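HMG-CoA Lyase (Bacillus subtilis subsp. subtilis, PDB 1YDO) is a member of the HMGL-like family, built as a TIM barrel and assembled from two chains. Local coordinates at residues T190-L195 with V220-M225. Residues are numbered along the deposited sequence; the frame is centred on the assembly and turned at random.
Sequences TVLEAL and VTALQM
The carboxylate of Glu193 turns one flat face to the terminal methyl of Met225, a selenomethionine. CE lies above that face nearer the OE1 side, 3.4 Å from Glu193 OE1, and is no hydrogen-bond partner. SE lies on the same side of the carboxylate but farther away. A bend in the glutamate chain (chi2 81°) swings the acid across to this methyl, and the two side chains cross at about a right angle. Glu193 itself is exposed, so this is a peripheral contact between a polar group and a methyl.

The segments belong to successive outer helices of the TIM barrel, 185-196 and 215-225, which follow the parallel strands 174-177 and 204-207. They run in nearly the same direction, 26° apart, and the axes of the two short segments approach to 10.3 Å.

Beside the carboxylate, toward the barrel strands, the contact is purely apolar. Leu192 points at the other helix and lays CD1 against Ala222, 3.8 Å from Ala222 CB and close to its CA as well. The same methyl lies alongside the root of Met225, with Leu192 CD1 4.1 Å from Met225 CG; Leu192 CB also lies 4.1 Å from Met225 CG. Met225 CG stands anti to the carbonyl carbon (chi1 -63°), and further bends at chi2 and chi3 fold SE and CE over toward Glu193.

On the strand side of the seam, Leu206 of strand 204-207 touches both Leu192 and Ala222, and Leu192 also meets Ile227. Toward the start of helix 185-196, Thr221 continues the helix pairing onto Pro185, Val188 and Glu189. Helix 215-225 also meets the second subunit, where Gln224 OE1 accepts a hydrogen bond from NE2 of Gln224 of that other chain.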
ATOM      1  N   THR A 190      14.618  11.876   4.414  1.00 39.35           N
ATOM      2  CA  THR A 190      15.415  13.094   4.459  1.00 37.24           C
ATOM      3  C   THR A 190      14.659  14.132   5.269  1.00 35.73           C
ATOM      4  O   THR A 190      15.253  14.879   6.036  1.00 35.06           O
ATOM      5  CB  THR A 190      15.712  13.660   3.046  1.00 37.05           C
ATOM      6  OG1 THR A 190      14.533  14.258   2.509  1.00 37.82           O
ATOM      7  CG2 THR A 190      16.167  12.549   2.113  1.00 35.43           C
ATOM      8  N   VAL A 191      13.343  14.173   5.106  1.00 35.22           N
ATOM      9  CA  VAL A 191      12.543  15.136   5.837  1.00 35.33           C
ATOM     10  C   VAL A 191      12.605  14.871   7.325  1.00 36.61           C
ATOM     11  O   VAL A 191      12.959  15.759   8.099  1.00 37.40           O
ATOM     12  CB  VAL A 191      11.081  15.109   5.395  1.00 35.10           C
ATOM     13  CG1 VAL A 191      10.232  15.897   6.377  1.00 35.06           C
ATOM     14  CG2 VAL A 191      10.953  15.699   4.005  1.00 34.38           C
ATOM     15  N   LEU A 192      12.253  13.656   7.734  1.00 37.61           N
ATOM     16  CA  LEU A 192      12.298  13.315   9.154  1.00 38.53           C
ATOM     17  C   LEU A 192      13.712  13.424   9.719  1.00 39.87           C
ATOM     18  O   LEU A 192      13.903  13.622  10.912  1.00 40.89           O
ATOM     19  CB  LEU A 192      11.749  11.907   9.391  1.00 35.97           C
ATOM     20  CG  LEU A 192      10.240  11.781   9.267  1.00 33.31           C
ATOM     21  CD1 LEU A 192       9.846  10.337   9.451  1.00 31.09           C
ATOM     22  CD2 LEU A 192       9.561  12.657  10.296  1.00 34.28           C
ATOM     23  N   GLU A 193      14.698  13.300   8.848  1.00 41.89           N
ATOM     24  CA  GLU A 193      16.086  13.399   9.257  1.00 43.93           C
ATOM     25  C   GLU A 193      16.373  14.821   9.720  1.00 43.25           C
ATOM     26  O   GLU A 193      17.008  15.025  10.747  1.00 43.50           O
ATOM     27  CB  GLU A 193      16.998  13.072   8.080  1.00 47.32           C
ATOM     28  CG  GLU A 193      18.454  12.828   8.435  1.00 52.95           C
ATOM     29  CD  GLU A 193      18.698  11.417   8.964  1.00 56.30           C
ATOM     30  OE1 GLU A 193      18.526  11.194  10.191  1.00 58.42           O
ATOM     31  OE2 GLU A 193      19.051  10.523   8.145  1.00 56.88           O
ATOM     32  N   ALA A 194      15.902  15.795   8.945  1.00 42.66           N
ATOM     33  CA  ALA A 194      16.108  17.207   9.241  1.00 43.13           C
ATOM     34  C   ALA A 194      15.247  17.671  10.405  1.00 43.53           C
ATOM     35  O   ALA A 194      15.658  18.535  11.186  1.00 45.26           O
ATOM     36  CB  ALA A 194      15.811  18.049   8.006  1.00 43.10           C
ATOM     37  N   LEU A 195      14.050  17.107  10.521  1.00 42.90           N
ATOM     38  CA  LEU A 195      13.150  17.474  11.610  1.00 42.90           C
ATOM     39  C   LEU A 195      13.560  16.816  12.925  1.00 42.38           C
ATOM     40  O   LEU A 195      13.801  17.501  13.918  1.00 42.26           O
ATOM     41  CB  LEU A 195      11.702  17.093  11.269  1.00 43.10           C
ATOM     42  CG  LEU A 195      10.947  18.020  10.308  1.00 44.05           C
ATOM     43  CD1 LEU A 195       9.687  17.330   9.837  1.00 43.37           C
ATOM     44  CD2 LEU A 195      10.606  19.344  10.985  1.00 43.59           C
ATOM     45  N   VAL A 220       6.716   2.658   7.134  1.00 31.72           N
ATOM     46  CA  VAL A 220       7.818   1.817   7.539  1.00 32.76           C
ATOM     47  C   VAL A 220       9.063   2.664   7.721  1.00 32.61           C
ATOM     48  O   VAL A 220       9.747   2.558   8.737  1.00 34.03           O
ATOM     49  CB  VAL A 220       8.093   0.715   6.509  1.00 32.98           C
ATOM     50  CG1 VAL A 220       9.402   0.011   6.843  1.00 34.07           C
ATOM     51  CG2 VAL A 220       6.947  -0.283   6.508  1.00 31.97           C
ATOM     52  N   THR A 221       9.353   3.509   6.738  1.00 31.44           N
ATOM     53  CA  THR A 221      10.516   4.392   6.817  1.00 30.02           C
ATOM     54  C   THR A 221      10.436   5.227   8.098  1.00 28.76           C
ATOM     55  O   THR A 221      11.419   5.367   8.816  1.00 28.84           O
ATOM     56  CB  THR A 221      10.573   5.330   5.606  1.00 30.48           C
ATOM     57  OG1 THR A 221      10.655   4.550   4.413  1.00 32.48           O
ATOM     58  CG2 THR A 221      11.790   6.239   5.689  1.00 28.67           C
ATOM     59  N   ALA A 222       9.259   5.779   8.373  1.00 27.44           N
ATOM     60  CA  ALA A 222       9.064   6.566   9.572  1.00 28.35           C
ATOM     61  C   ALA A 222       9.278   5.694  10.815  1.00 29.64           C
ATOM     62  O   ALA A 222       9.976   6.088  11.748  1.00 31.75           O
ATOM     63  CB  ALA A 222       7.672   7.174   9.585  1.00 27.97           C
ATOM     64  N   LEU A 223       8.686   4.507  10.839  1.00 29.71           N
ATOM     65  CA  LEU A 223       8.862   3.630  11.983  1.00 31.12           C
ATOM     66  C   LEU A 223      10.338   3.420  12.263  1.00 32.73           C
ATOM     67  O   LEU A 223      10.746   3.240  13.413  1.00 34.15           O
ATOM     68  CB  LEU A 223       8.201   2.281  11.737  1.00 30.31           C
ATOM     69  CG  LEU A 223       6.730   2.209  12.093  1.00 28.79           C
ATOM     70  CD1 LEU A 223       6.173   0.926  11.539  1.00 28.62           C
ATOM     71  CD2 LEU A 223       6.539   2.286  13.594  1.00 28.48           C
ATOM     72  N   GLN A 224      11.136   3.443  11.206  1.00 33.89           N
ATOM     73  CA  GLN A 224      12.570   3.257  11.329  1.00 35.89           C
ATOM     74  C   GLN A 224      13.275   4.500  11.846  1.00 36.06           C
ATOM     75  O   GLN A 224      14.321   4.398  12.479  1.00 35.93           O
ATOM     76  CB  GLN A 224      13.165   2.883   9.984  1.00 38.42           C
ATOM     77  CG  GLN A 224      12.871   1.479   9.513  1.00 40.99           C
ATOM     78  CD  GLN A 224      13.481   1.205   8.142  1.00 44.04           C
ATOM     79  OE1 GLN A 224      13.463   0.073   7.652  1.00 45.46           O
ATOM     80  NE2 GLN A 224      14.022   2.249   7.515  1.00 43.29           N
HETATM   81  N   MSE A 225      12.714   5.669  11.568  1.00 36.32           N
HETATM   82  CA  MSE A 225      13.312   6.909  12.020  1.00 38.15           C
HETATM   83  C   MSE A 225      13.015   7.180  13.483  1.00 39.00           C
HETATM   84  O   MSE A 225      13.743   7.931  14.124  1.00 40.62           O
HETATM   85  CB  MSE A 225      12.810   8.086  11.185  1.00 41.08           C
HETATM   86  CG  MSE A 225      13.183   8.026   9.704  1.00 47.31           C
HETATM   87 SE   MSE A 225      15.117   8.003   9.418  1.00 55.81          SE
HETATM   88  CE  MSE A 225      15.527   9.549  10.538  1.00 55.05           C
TER